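Local coordinates for phosphate-binding protein (PDB 5UB6) that probably binds phosphate, phosphonate or related phosphorus oxyanions as the substrate-binding component of an ABC transporter, and holds pyrophosphate in this crystal, at residues A[50-55]-A[71-76]; A[65-70]-A[122-127]; A[82-87]-A[211-216]; A[106-111]-A[132-137]; A[162-167]-A[189-194]. All coordinates share one frame; numbering follows the deposited sequence. Where two conformers were deposited one is given.

Contact 1: residues A[50-55]-A[71-76]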
# COMPACT_ATOMS: atom_id res chain seq x y z
N GLN A 50 5.85 -10.02 8.93
CA GLN A 50 7.09 -9.76 9.66
C GLN A 50 7.12 -8.33 10.22
O GLN A 50 7.66 -8.11 11.31
CB GLN A 50 8.33 -10.07 8.79
CG GLN A 50 9.69 -9.80 9.44
CD GLN A 50 9.99 -10.76 10.60
OE1 GLN A 50 9.93 -11.99 10.42
NE2 GLN A 50 10.31 -10.22 11.78
N MET A 51 6.55 -7.37 9.52
CA MET A 51 6.49 -6.02 10.07
C MET A 51 5.64 -6.03 11.35
O MET A 51 6.00 -5.37 12.33
CB MET A 51 5.94 -5.01 9.07
CG MET A 51 5.89 -3.56 9.60
SD MET A 51 7.46 -2.98 10.33
CE MET A 51 8.31 -2.45 8.85
N SER A 52 4.54 -6.80 11.34
CA SER A 52 3.66 -6.91 12.51
C SER A 52 4.43 -7.48 13.66
O SER A 52 4.31 -7.03 14.78
CB SER A 52 2.43 -7.79 12.25
OG SER A 52 1.49 -7.08 11.50
N SER A 53 5.23 -8.48 13.39
CA SER A 53 6.07 -9.03 14.44
C SER A 53 6.97 -7.97 15.04
O SER A 53 7.05 -7.81 16.26
CB SER A 53 6.90 -10.19 13.87
OG SER A 53 7.37 -10.98 14.91
N TYR A 54 7.67 -7.24 14.19
CA TYR A 54 8.53 -6.15 14.70
C TYR A 54 7.72 -5.13 15.49
O TYR A 54 8.12 -4.70 16.59
CB TYR A 54 9.21 -5.38 13.58
CG TYR A 54 10.39 -6.01 12.89
CD1 TYR A 54 11.20 -6.93 13.50
CD2 TYR A 54 10.75 -5.57 11.61
CE1 TYR A 54 12.30 -7.46 12.84
CE2 TYR A 54 11.83 -6.10 10.95
CZ TYR A 54 12.61 -7.04 11.57
OH TYR A 54 13.69 -7.58 10.94
N LEU A 55 6.59 -4.73 14.91
CA LEU A 55 5.71 -3.79 15.60
C LEU A 55 5.34 -4.28 16.97
O LEU A 55 5.57 -3.58 17.92
CB LEU A 55 4.48 -3.40 14.75
CG LEU A 55 4.83 -2.47 13.57
CD1 LEU A 55 3.74 -2.46 12.51
CD2 LEU A 55 5.17 -1.06 14.03
N MET A 71 -4.14 -1.60 7.58
CA MET A 71 -5.14 -2.35 8.26
C MET A 71 -4.70 -3.77 8.53
O MET A 71 -5.07 -4.31 9.56
CB MET A 71 -6.49 -2.30 7.50
CG MET A 71 -7.06 -0.89 7.42
SD MET A 71 -7.39 -0.08 9.01
CE MET A 71 -5.80 0.67 9.42
N LEU A 72 -3.88 -4.36 7.64
CA LEU A 72 -3.24 -5.65 7.95
C LEU A 72 -2.47 -5.53 9.25
O LEU A 72 -2.50 -6.42 10.10
CB LEU A 72 -2.27 -6.13 6.85
CG LEU A 72 -2.83 -6.55 5.48
CD1 LEU A 72 -1.72 -6.85 4.47
CD2 LEU A 72 -3.72 -7.77 5.60
N LEU A 73 -1.74 -4.45 9.38
CA LEU A 73 -0.96 -4.23 10.61
C LEU A 73 -1.85 -4.10 11.83
O LEU A 73 -1.58 -4.71 12.86
CB LEU A 73 -0.06 -2.99 10.50
CG LEU A 73 0.97 -2.99 9.37
CD1 LEU A 73 1.72 -1.67 9.25
CD2 LEU A 73 1.94 -4.13 9.48
N GLU A 74 -2.93 -3.35 11.69
CA GLU A 74 -3.88 -3.17 12.80
C GLU A 74 -4.55 -4.47 13.18
O GLU A 74 -4.62 -4.81 14.36
CB GLU A 74 -4.92 -2.09 12.48
CG GLU A 74 -5.68 -1.63 13.72
CD GLU A 74 -6.58 -0.44 13.47
OE1 GLU A 74 -6.63 0.48 14.29
OE2 GLU A 74 -7.26 -0.42 12.47
N GLN A 75 -5.02 -5.20 12.18
CA GLN A 75 -5.68 -6.49 12.43
C GLN A 75 -4.82 -7.48 13.14
O GLN A 75 -5.32 -8.27 13.93
CB GLN A 75 -6.15 -7.11 11.13
CG GLN A 75 -7.29 -6.37 10.47
CD GLN A 75 -7.58 -6.92 9.06
OE1 GLN A 75 -6.91 -7.86 8.57
NE2 GLN A 75 -8.58 -6.32 8.37
N ARG A 76 -3.52 -7.43 12.88
CA ARG A 76 -2.56 -8.31 13.59
C ARG A 76 -2.12 -7.76 14.95
O ARG A 76 -1.14 -8.25 15.49
CB ARG A 76 -1.36 -8.66 12.71
CG ARG A 76 -1.75 -9.57 11.56
CD ARG A 76 -0.54 -9.87 10.68
NE ARG A 76 -0.80 -10.98 9.76
CZ ARG A 76 -0.92 -10.90 8.43
NH1 ARG A 76 -0.80 -9.75 7.74
NH2 ARG A 76 -1.15 -12.03 7.74

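Contact 2: residues A[65-70]-A[122-127]. With POP (pyrophosphate 2-), chain C.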
# COMPACT_ATOMS: atom_id res chain seq x y z
N GLU A 65 2.27 3.75 5.50
CA GLU A 65 1.79 2.70 4.58
C GLU A 65 0.52 3.13 3.85
O GLU A 65 -0.22 4.03 4.30
CB GLU A 65 1.55 1.37 5.35
CG GLU A 65 2.81 0.76 6.00
CD GLU A 65 3.82 0.18 5.00
OE1 GLU A 65 3.41 -0.28 3.91
OE2 GLU A 65 5.04 0.17 5.33
N THR A 66 0.25 2.43 2.75
CA THR A 66 -1.04 2.52 2.10
C THR A 66 -2.03 1.84 3.01
O THR A 66 -1.67 0.97 3.82
CB THR A 66 -1.07 1.89 0.72
OG1 THR A 66 -0.79 0.50 0.82
CG2 THR A 66 -0.04 2.52 -0.19
N THR A 67 -3.29 2.25 2.88
CA THR A 67 -4.30 1.96 3.88
C THR A 67 -4.68 0.50 4.04
O THR A 67 -5.05 0.12 5.14
CB THR A 67 -5.54 2.83 3.65
OG1 THR A 67 -5.94 2.75 2.28
CG2 THR A 67 -5.19 4.28 3.99
N GLY A 68 -4.61 -0.31 2.98
CA GLY A 68 -4.90 -1.74 3.10
C GLY A 68 -3.81 -2.41 3.95
O GLY A 68 -4.09 -3.12 4.93
N ALA A 69 -2.57 -2.15 3.58
CA ALA A 69 -1.43 -2.62 4.34
C ALA A 69 -1.47 -2.17 5.78
O ALA A 69 -1.09 -2.93 6.66
CB ALA A 69 -0.15 -2.13 3.70
N ALA A 70 -1.88 -0.92 6.00
CA ALA A 70 -2.06 -0.42 7.38
C ALA A 70 -3.03 -1.25 8.19
O ALA A 70 -2.75 -1.60 9.35
CB ALA A 70 -2.50 1.04 7.38
N SER A 122 0.97 -7.73 0.46
CA SER A 122 0.90 -6.52 1.28
C SER A 122 0.43 -5.29 0.46
O SER A 122 0.38 -4.19 0.99
CB SER A 122 2.30 -6.26 1.92
OG SER A 122 2.93 -7.47 2.46
N SER A 123 0.08 -5.47 -0.82
CA SER A 123 -0.15 -4.33 -1.70
C SER A 123 -1.60 -3.96 -1.59
O SER A 123 -2.47 -4.85 -1.77
CB SER A 123 0.15 -4.65 -3.17
OG SER A 123 -0.11 -3.51 -3.96
N THR A 124 -1.88 -2.69 -1.26
CA THR A 124 -3.26 -2.23 -1.23
C THR A 124 -3.89 -2.23 -2.61
O THR A 124 -4.89 -2.89 -2.82
CB THR A 124 -3.39 -0.83 -0.59
OG1 THR A 124 -2.99 -0.90 0.79
CG2 THR A 124 -4.82 -0.32 -0.69
N SER A 125 -3.28 -1.50 -3.53
CA SER A 125 -3.83 -1.32 -4.84
C SER A 125 -3.55 -2.50 -5.77
O SER A 125 -4.20 -2.63 -6.81
CB SER A 125 -3.32 -0.02 -5.49
OG SER A 125 -1.96 -0.18 -5.88
N GLY A 126 -2.56 -3.31 -5.43
CA GLY A 126 -2.14 -4.42 -6.32
C GLY A 126 -2.52 -5.79 -5.86
O GLY A 126 -2.22 -6.79 -6.56
N TYR A 127 -3.15 -5.86 -4.69
CA TYR A 127 -3.63 -7.14 -4.14
C TYR A 127 -4.95 -7.05 -3.37
O TYR A 127 -5.91 -7.70 -3.73
CB TYR A 127 -2.53 -7.80 -3.30
CG TYR A 127 -2.93 -9.13 -2.73
CD1 TYR A 127 -2.85 -10.27 -3.49
CD2 TYR A 127 -3.40 -9.24 -1.42
CE1 TYR A 127 -3.21 -11.50 -2.98
CE2 TYR A 127 -3.75 -10.45 -0.87
CZ TYR A 127 -3.67 -11.58 -1.67
OH TYR A 127 -4.03 -12.82 -1.20
P1 POP C . 2.59 1.58 -3.01
O1 POP C . 3.23 1.23 -1.66
O2 POP C . 2.40 3.02 -3.45
O3 POP C . 3.06 0.70 -4.11
O POP C . 1.05 1.25 -2.77
P2 POP C . 0.31 -0.16 -2.74
O4 POP C . 0.14 -0.54 -1.24
O5 POP C . -0.97 0.17 -3.42
O6 POP C . 1.16 -1.28 -3.41

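Contact 3: residues A[82-87]-A[211-216]. With POP (pyrophosphate 2-), chain C.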
# COMPACT_ATOMS: atom_id res chain seq x y z
N LEU A 82 -2.10 7.06 13.25
CA LEU A 82 -1.68 8.30 13.87
C LEU A 82 -2.25 9.49 13.10
O LEU A 82 -2.81 10.42 13.71
CB LEU A 82 -0.18 8.39 13.83
CG LEU A 82 0.41 9.62 14.52
CD1 LEU A 82 0.37 9.49 16.02
CD2 LEU A 82 1.81 9.79 14.01
N LEU A 83 -2.07 9.48 11.77
CA LEU A 83 -2.43 10.59 10.89
C LEU A 83 -2.75 10.08 9.48
O LEU A 83 -2.17 9.10 9.05
CB LEU A 83 -1.25 11.56 10.76
CG LEU A 83 -0.79 12.39 11.95
CD1 LEU A 83 0.49 13.14 11.60
CD2 LEU A 83 -1.87 13.37 12.37
N MET A 84 -3.64 10.76 8.75
CA MET A 84 -3.87 10.43 7.33
C MET A 84 -2.79 11.14 6.49
O MET A 84 -2.37 12.23 6.78
CB MET A 84 -5.27 10.83 6.86
CG MET A 84 -6.43 10.26 7.70
SD MET A 84 -6.43 8.46 7.78
CE MET A 84 -6.58 8.11 6.02
N THR A 85 -2.35 10.48 5.43
CA THR A 85 -1.23 10.95 4.64
C THR A 85 -1.71 11.12 3.23
O THR A 85 -2.45 10.28 2.71
CB THR A 85 -0.08 9.95 4.77
OG1 THR A 85 0.17 9.75 6.17
CG2 THR A 85 1.19 10.44 4.08
N GLU A 86 -1.31 12.24 2.65
CA GLU A 86 -1.65 12.63 1.30
C GLU A 86 -0.34 12.56 0.53
O GLU A 86 0.67 13.06 1.01
CB GLU A 86 -2.19 14.07 1.32
CG GLU A 86 -2.33 14.73 -0.04
CD GLU A 86 -2.45 16.26 0.05
OE1 GLU A 86 -3.41 16.73 0.70
OE2 GLU A 86 -1.57 16.96 -0.52
N ARG A 87 -0.33 11.90 -0.63
CA ARG A 87 0.89 11.75 -1.41
C ARG A 87 0.61 12.14 -2.85
O ARG A 87 -0.46 11.83 -3.41
CB ARG A 87 1.43 10.29 -1.37
CG ARG A 87 1.32 9.64 0.01
CD ARG A 87 2.48 8.81 0.49
NE ARG A 87 2.35 7.39 0.21
CZ ARG A 87 2.71 6.38 1.03
NH1 ARG A 87 3.20 6.57 2.25
NH2 ARG A 87 2.57 5.14 0.61
N ARG A 211 -5.36 7.23 0.53
CA ARG A 211 -4.10 6.84 -0.09
C ARG A 211 -3.12 6.18 0.90
O ARG A 211 -2.56 5.10 0.62
CB ARG A 211 -3.48 8.10 -0.72
CG ARG A 211 -2.15 7.92 -1.41
CD ARG A 211 -2.27 7.19 -2.72
NE ARG A 211 -0.96 7.05 -3.35
CZ ARG A 211 -0.15 6.05 -3.06
NH1 ARG A 211 -0.53 5.16 -2.17
NH2 ARG A 211 1.04 5.95 -3.64
N ALA A 212 -2.94 6.79 2.06
CA ALA A 212 -1.93 6.33 3.04
C ALA A 212 -2.18 6.83 4.45
O ALA A 212 -2.97 7.78 4.71
CB ALA A 212 -0.52 6.73 2.58
N VAL A 213 -1.52 6.17 5.39
CA VAL A 213 -1.73 6.49 6.81
C VAL A 213 -0.43 6.30 7.52
O VAL A 213 0.30 5.35 7.23
CB VAL A 213 -2.89 5.63 7.38
CG1 VAL A 213 -2.62 4.15 7.18
CG2 VAL A 213 -3.21 5.93 8.83
N GLU A 214 -0.13 7.19 8.46
CA GLU A 214 0.94 6.95 9.41
C GLU A 214 0.43 6.09 10.56
O GLU A 214 -0.62 6.37 11.14
CB GLU A 214 1.49 8.27 9.95
CG GLU A 214 1.91 9.26 8.87
CD GLU A 214 2.86 8.63 7.89
OE1 GLU A 214 4.02 8.26 8.31
OE2 GLU A 214 2.43 8.50 6.72
N MET A 215 1.15 5.01 10.84
CA MET A 215 0.79 4.07 11.91
C MET A 215 1.90 4.02 12.93
O MET A 215 3.08 4.05 12.57
CB MET A 215 0.60 2.65 11.38
CG MET A 215 -0.34 2.51 10.17
SD MET A 215 -2.06 2.66 10.68
CE MET A 215 -2.23 1.12 11.61
N VAL A 216 1.52 3.88 14.19
CA VAL A 216 2.49 3.77 15.26
C VAL A 216 2.20 2.50 16.03
O VAL A 216 1.08 1.97 16.06
CB VAL A 216 2.50 4.97 16.24
CG1 VAL A 216 3.10 6.23 15.64
CG2 VAL A 216 1.15 5.22 16.78
P1 POP C . 2.59 1.58 -3.01
O1 POP C . 3.23 1.23 -1.66
O2 POP C . 2.40 3.02 -3.45
O3 POP C . 3.06 0.70 -4.11
O POP C . 1.05 1.25 -2.77
P2 POP C . 0.31 -0.16 -2.74
O4 POP C . 0.14 -0.54 -1.24
O5 POP C . -0.97 0.17 -3.42
O6 POP C . 1.16 -1.28 -3.41

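Contact 4: residues A[106-111]-A[132-137]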
# COMPACT_ATOMS: atom_id res chain seq x y z
N HIS A 106 -14.12 -7.06 -21.57
CA HIS A 106 -14.64 -5.71 -21.45
C HIS A 106 -15.21 -5.32 -20.05
O HIS A 106 -15.61 -4.18 -19.85
CB HIS A 106 -15.69 -5.48 -22.55
CG HIS A 106 -15.09 -5.32 -23.91
ND1 HIS A 106 -14.66 -6.39 -24.66
CD2 HIS A 106 -14.78 -4.21 -24.62
CE1 HIS A 106 -14.15 -5.95 -25.80
NE2 HIS A 106 -14.21 -4.63 -25.80
N SER A 107 -15.23 -6.25 -19.10
CA SER A 107 -15.80 -5.95 -17.80
C SER A 107 -15.22 -6.89 -16.77
O SER A 107 -14.61 -7.90 -17.13
CB SER A 107 -17.33 -6.07 -17.82
OG SER A 107 -17.72 -7.42 -17.97
N LEU A 108 -15.42 -6.56 -15.49
CA LEU A 108 -14.89 -7.37 -14.41
C LEU A 108 -15.40 -8.82 -14.46
O LEU A 108 -14.65 -9.76 -14.17
CB LEU A 108 -15.23 -6.74 -13.05
CG LEU A 108 -14.56 -7.39 -11.85
CD1 LEU A 108 -13.05 -7.14 -11.88
CD2 LEU A 108 -15.18 -6.82 -10.58
N SER A 109 -16.66 -8.98 -14.83
CA SER A 109 -17.31 -10.29 -14.85
C SER A 109 -16.64 -11.25 -15.79
O SER A 109 -16.62 -12.44 -15.54
CB SER A 109 -18.75 -10.14 -15.29
OG SER A 109 -19.42 -9.33 -14.35
N GLN A 110 -16.10 -10.72 -16.86
CA GLN A 110 -15.40 -11.54 -17.83
C GLN A 110 -14.03 -12.04 -17.38
O GLN A 110 -13.39 -12.74 -18.15
CB GLN A 110 -15.27 -10.80 -19.14
CG GLN A 110 -16.61 -10.68 -19.82
CD GLN A 110 -16.49 -9.84 -21.05
OE1 GLN A 110 -16.09 -8.71 -20.99
NE2 GLN A 110 -16.81 -10.42 -22.19
N LEU A 111 -13.59 -11.66 -16.18
CA LEU A 111 -12.42 -12.28 -15.55
C LEU A 111 -12.56 -13.76 -15.28
O LEU A 111 -11.56 -14.48 -15.23
CB LEU A 111 -12.06 -11.61 -14.22
CG LEU A 111 -10.83 -10.72 -14.33
CD1 LEU A 111 -10.65 -9.91 -13.06
CD2 LEU A 111 -9.61 -11.61 -14.53
N LEU A 132 -10.62 -7.86 -3.14
CA LEU A 132 -11.87 -7.48 -2.50
C LEU A 132 -12.93 -7.27 -3.55
O LEU A 132 -14.07 -7.66 -3.36
CB LEU A 132 -11.70 -6.20 -1.64
CG LEU A 132 -12.96 -5.63 -1.01
CD1 LEU A 132 -13.60 -6.71 -0.15
CD2 LEU A 132 -12.58 -4.42 -0.21
N GLU A 133 -12.56 -6.61 -4.65
CA GLU A 133 -13.54 -6.32 -5.70
C GLU A 133 -14.10 -7.60 -6.34
O GLU A 133 -15.26 -7.67 -6.70
CB GLU A 133 -12.92 -5.46 -6.81
CG GLU A 133 -13.99 -4.78 -7.70
CD GLU A 133 -14.58 -3.53 -7.08
OE1 GLU A 133 -14.36 -3.28 -5.87
OE2 GLU A 133 -15.26 -2.79 -7.81
N LEU A 134 -13.24 -8.59 -6.49
CA LEU A 134 -13.65 -9.86 -7.02
C LEU A 134 -14.59 -10.54 -6.05
O LEU A 134 -15.62 -11.03 -6.47
CB LEU A 134 -12.44 -10.78 -7.33
CG LEU A 134 -11.55 -10.38 -8.52
CD1 LEU A 134 -10.45 -11.41 -8.72
CD2 LEU A 134 -12.28 -10.19 -9.83
N LEU A 135 -14.21 -10.60 -4.77
CA LEU A 135 -15.06 -11.22 -3.76
C LEU A 135 -16.48 -10.62 -3.81
O LEU A 135 -17.47 -11.35 -3.88
CB LEU A 135 -14.48 -11.06 -2.34
CG LEU A 135 -13.30 -11.95 -1.99
CD1 LEU A 135 -12.85 -11.62 -0.60
CD2 LEU A 135 -13.59 -13.45 -2.10
N ARG A 136 -16.54 -9.30 -3.82
CA ARG A 136 -17.78 -8.55 -3.96
C ARG A 136 -18.65 -8.90 -5.15
O ARG A 136 -19.87 -8.89 -5.05
CB ARG A 136 -17.50 -7.06 -3.98
CG ARG A 136 -17.20 -6.52 -2.60
CD ARG A 136 -16.81 -5.09 -2.75
NE ARG A 136 -16.50 -4.45 -1.48
CZ ARG A 136 -16.08 -3.19 -1.41
NH1 ARG A 136 -15.94 -2.48 -2.52
NH2 ARG A 136 -15.82 -2.64 -0.25
N ASN A 137 -18.02 -9.22 -6.26
CA ASN A 137 -18.77 -9.63 -7.44
C ASN A 137 -18.97 -11.15 -7.56
O ASN A 137 -19.40 -11.64 -8.60
CB ASN A 137 -18.12 -9.03 -8.70
CG ASN A 137 -18.33 -7.51 -8.80
OD1 ASN A 137 -19.15 -7.04 -9.57
ND2 ASN A 137 -17.56 -6.75 -8.06

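Contact 5: residues A[162-167]-A[189-194]. With POP (pyrophosphate 2-), chain C.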
# COMPACT_ATOMS: atom_id res chain seq x y z
N GLY A 162 4.95 -9.90 -8.28
CA GLY A 162 5.86 -8.99 -7.54
C GLY A 162 5.67 -7.51 -7.86
O GLY A 162 4.81 -6.83 -7.27
N SER A 163 6.45 -7.03 -8.83
CA SER A 163 6.57 -5.61 -9.10
C SER A 163 5.39 -5.08 -9.87
O SER A 163 4.76 -5.81 -10.64
CB SER A 163 7.86 -5.32 -9.89
OG SER A 163 7.64 -5.42 -11.30
N LYS A 164 5.11 -3.79 -9.70
CA LYS A 164 4.13 -3.11 -10.56
C LYS A 164 4.47 -3.17 -12.08
O LYS A 164 3.59 -3.38 -12.91
CB LYS A 164 3.97 -1.66 -10.15
CG LYS A 164 3.39 -1.45 -8.77
CD LYS A 164 3.78 -0.08 -8.23
CE LYS A 164 3.57 -0.03 -6.73
NZ LYS A 164 2.22 -0.50 -6.30
N LEU A 165 5.75 -2.95 -12.42
CA LEU A 165 6.23 -3.07 -13.81
C LEU A 165 5.95 -4.45 -14.38
O LEU A 165 5.64 -4.58 -15.55
CB LEU A 165 7.74 -2.76 -13.90
CG LEU A 165 8.38 -2.82 -15.31
CD1 LEU A 165 7.54 -2.14 -16.38
CD2 LEU A 165 9.77 -2.21 -15.31
N ASN A 166 6.07 -5.47 -13.54
CA ASN A 166 5.78 -6.86 -13.94
C ASN A 166 4.33 -7.12 -14.22
O ASN A 166 4.00 -7.90 -15.10
CB ASN A 166 6.30 -7.86 -12.90
CG ASN A 166 7.79 -8.12 -13.05
OD1 ASN A 166 8.40 -7.53 -13.88
ND2 ASN A 166 8.35 -8.95 -12.23
N VAL A 167 3.45 -6.45 -13.50
CA VAL A 167 2.04 -6.59 -13.82
C VAL A 167 1.78 -6.06 -15.21
O VAL A 167 1.09 -6.68 -16.00
CB VAL A 167 1.19 -5.81 -12.81
CG1 VAL A 167 -0.27 -5.78 -13.25
CG2 VAL A 167 1.38 -6.43 -11.41
N GLU A 189 5.43 6.42 -15.15
CA GLU A 189 6.13 5.76 -16.25
C GLU A 189 7.15 4.69 -15.83
O GLU A 189 7.49 3.85 -16.65
CB GLU A 189 6.75 6.82 -17.16
CG GLU A 189 5.68 7.60 -17.91
CD GLU A 189 6.22 8.74 -18.76
OE1 GLU A 189 7.29 8.59 -19.39
OE2 GLU A 189 5.55 9.79 -18.82
N ARG A 190 7.60 4.69 -14.58
CA ARG A 190 8.44 3.60 -14.06
C ARG A 190 7.66 2.28 -13.94
O ARG A 190 8.23 1.19 -14.13
CB ARG A 190 9.00 3.94 -12.66
CG ARG A 190 10.23 4.85 -12.64
CD ARG A 190 10.46 5.47 -11.25
NE ARG A 190 9.38 6.41 -10.88
CZ ARG A 190 8.55 6.34 -9.82
NH1 ARG A 190 8.63 5.38 -8.90
NH2 ARG A 190 7.63 7.28 -9.67
N HIS A 191 6.37 2.39 -13.61
CA HIS A 191 5.50 1.24 -13.35
C HIS A 191 4.60 0.88 -14.53
O HIS A 191 4.33 -0.29 -14.73
CB HIS A 191 4.62 1.53 -12.13
CG HIS A 191 5.38 1.87 -10.90
ND1 HIS A 191 4.96 2.82 -10.00
CD2 HIS A 191 6.56 1.39 -10.43
CE1 HIS A 191 5.84 2.91 -9.02
NE2 HIS A 191 6.83 2.07 -9.26
N MET A 192 4.13 1.86 -15.31
CA MET A 192 3.31 1.60 -16.51
C MET A 192 3.88 2.32 -17.73
O MET A 192 3.34 3.34 -18.16
CB MET A 192 1.85 2.04 -16.29
CG MET A 192 0.99 2.19 -17.55
SD MET A 192 0.61 0.67 -18.49
CE MET A 192 -0.09 -0.36 -17.21
N PRO A 193 4.97 1.77 -18.32
CA PRO A 193 5.67 2.41 -19.44
C PRO A 193 4.77 2.72 -20.60
O PRO A 193 3.95 1.89 -20.93
CB PRO A 193 6.71 1.38 -19.86
CG PRO A 193 6.93 0.55 -18.66
CD PRO A 193 5.57 0.46 -18.00
N PRO A 194 4.91 3.92 -21.22
CA PRO A 194 4.03 4.25 -22.32
C PRO A 194 4.07 3.27 -23.49
O PRO A 194 3.04 3.06 -24.13
CB PRO A 194 4.50 5.65 -22.73
CG PRO A 194 4.97 6.23 -21.45
CD PRO A 194 5.73 5.09 -20.85
P1 POP C . 2.59 1.58 -3.01
O1 POP C . 3.23 1.23 -1.66
O2 POP C . 2.40 3.02 -3.45
O3 POP C . 3.06 0.70 -4.11
O POP C . 1.05 1.25 -2.77
P2 POP C . 0.31 -0.16 -2.74
O4 POP C . 0.14 -0.54 -1.24
O5 POP C . -0.97 0.17 -3.42
O6 POP C . 1.16 -1.28 -3.41

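Contact 1: residues A[50-55]-A[71-76]
Helix 48-56 and helix 67-75 pack through Ser52 and Leu73, whose CA atoms lie only 5.7 Å apart, although the axes of the two short segments stay 9.5 Å from each other and cross at -53°. The pair belongs to one lobe of a periplasmic binding protein fold, and the small Ser52 at the closest CA pair is consistent with so near an approach. Leu73 makes most of its contact with CD2, which lies 3.6 Å from Ser52 OG, 4.0 Å from Met51 CG and 3.9 Å from Leu55 CD1; Leu73 CD1 also lies against Leu55 CD1. The Leu55 side chain meets it at about a right angle, whereas the thioether end of Met51 bends off elsewhere. Ser52 directs its hydroxyl into the interface, with OG beside its own backbone N (chi1 -77°); this buried oxygen is satisfied by Ala48 O and Ser78 OG. Just past the helix end, Arg76 lays its aliphatic stem alongside the serine, CB standing 3.5 Å from Ser52 OG.

Contact 2: residues A[65-70]-A[122-127]
Thr66 and Thr124 meet hydroxyl to hydroxyl in the ligand site near the middle of the chain. Here the start of helix 124-136 binds pyrophosphate through amides and serines, a recurrent device of periplasmic binding proteins, and Thr66, just before helix 67-75, adds a hydroxyl. Hydrogen bonds dominate. Thr124 OG1, set beside its own backbone N (chi1 -65°), donates to Thr66 OG1 at 2.6 Å; Thr66 OG1 donates to pyrophosphate O4 in a very short bond of doubtful exact length. Thr124 OG1 also accepts the amide of Ala69 (N to OG1 3.1 Å, 152° at the hydrogen) and, more weakly, that of Gly68. Van der Waals contact is slighter: Ala69 CB rests 3.4 Å from Ser122 O. Toward the ligand, Ser123 both caps its helix, accepting from Gly126 N, and donates through OG to O6. Backbone amides of Thr124 and Ser125 bind O4 and O5, helped probably by the helix dipole. Ser125 OG adds a further bond, 2.7 Å from pyrophosphate O5.

Contact 3: residues A[82-87]-A[211-216]
Thr85 and Glu214 join side chains across an antiparallel strand pair, 79-87 with 209-217, that carries a classic beta bulge where Leu82 and Leu83 both face Glu214. The tight part is this ladder. Leu82 N binds Glu214 O at 2.7 Å, Glu214 N returns a bond to Leu83 O, and Thr85 N bonds to Ala212 O. On the face carrying Leu83, Thr85, Ala212 and Glu214, Thr85 OG1 donates to the anti lone pair of Glu214 OE2 at 2.6 Å; the bend of Glu214 at chi2 (-53°) folds its carboxylate back to the threonine, and Ser64 and Trp62 also hold it. Arg87 lays its guanidinium closely over Ala212 CB, 3.6 Å from CZ, its buried NE without a polar partner in the model. Packing is looser between Met84 SD and Val213 CG2 (4.2 Å) on the other face, and between Leu82 CD2 and Val216 CG1 (4.1 Å). Glu86, pointing away, marks the more open side. In the conformer modelled here, Arg211 NH2 reaches pyrophosphate O2 at 3.2 Å, edge on.

Contact 4: residues A[106-111]-A[132-137]
Leu108 pushes both of its methyl branches against helix 124-136, straddling the side chains of Leu134 and Asn137. Its CD1 lies 3.8 Å from Leu134 CD2, while Leu108 CD2 turns to the polar flank of the helix, 3.7 Å from Glu133 CG and 3.5 Å from Asn137 ND2. With CG anti to the backbone nitrogen (chi1 -172°), this torsion points both methyls at the helix. Leu111, one short 3-10 turn later, adds a second apolar touch: its CD1 comes within 3.6 Å of the same Leu134 CD2, the two side chains crossing at about a right angle. Leu134 therefore serves two leucines with a single methyl. The contact has no hydrogen bond between its segments, but one within the helix end shapes it: Asn137 ND2 donates to Glu133 O at 2.8 Å, nearly in the plane of its own amide, and so keeps the amide turned beside Leu108. Glu133 sends its carboxylate to His204. The result is a small leucine cluster, continued by Ile139, between the loop that links strand 92-100 to strand 115-118 and the C-terminal end of helix 124-136, with strand 200-205 alongside and helix 259-279 touching the helix through Leu132 and Leu135.

Contact 5: residues A[162-167]-A[189-194]
The first turn of helix 164-172 rests against the irregular segment 189-194, with Leu165 and His191 closest, their CA atoms 4.4 Å apart, and a CA-H...O contact from Leu165 CA to His191 O. No conventional hydrogen bond joins the two segments, and side chains do most of the work. Lys164 drapes its aliphatic chain across the imidazole of His191: CD sits 3.6 Å from the ring centroid and only 8° off the normal, a CH-pi contact over the centre of one face, while Arg190 CB covers part of the opposite face. Beyond the ring the lysine bends at chi4 (-50°), which swings NZ toward the ligand. There NZ donates to pyrophosphate O6 at 3.2 Å, and also meets Asp185 in a salt bridge and Gln119 in a hydrogen bond; a further, weak bond to O3 is less certain. Asp185 also receives a weak bond from His191 ND1, so one carboxylate links the lysine and the ring beneath it. On the outer side, Leu165 CD1 packs against Pro193 CG at 3.6 Å, crossing it at about a right angle. The helix start is itself capped, Ser163 OG accepting from Asn166 N at 2.7 Å. Such gathering of side chains from helix starts and loops of both lobes around a bound anion is typical of the ligand cleft of periplasmic binding proteins, Lys164 arriving here across His191.

Overall arrangement
Taken together, the five contacts show how chemistry follows position in a two-lobed binding protein. Contacts 1, 2 and 3 form a connected buried block: contacts 1 and 2 share helix 67-75, contact 3 touches both, and Glu65 and Val213 are joined by a backbone hydrogen bond. Contact 4, mainly buried with exposed Asn137 at its edge, shares helix 124-136 with contact 2 but uses its far end, where leucine packing replaces hydroxyl bonding. Contact 5 is the surface contact, built on a lysine and a histidine ring. Contacts 2, 3 and 5 meet at pyrophosphate, supplying hydroxyls and amides, an arginine, and a lysine respectively, although the centres of 3 and 5 are about 24 Å apart.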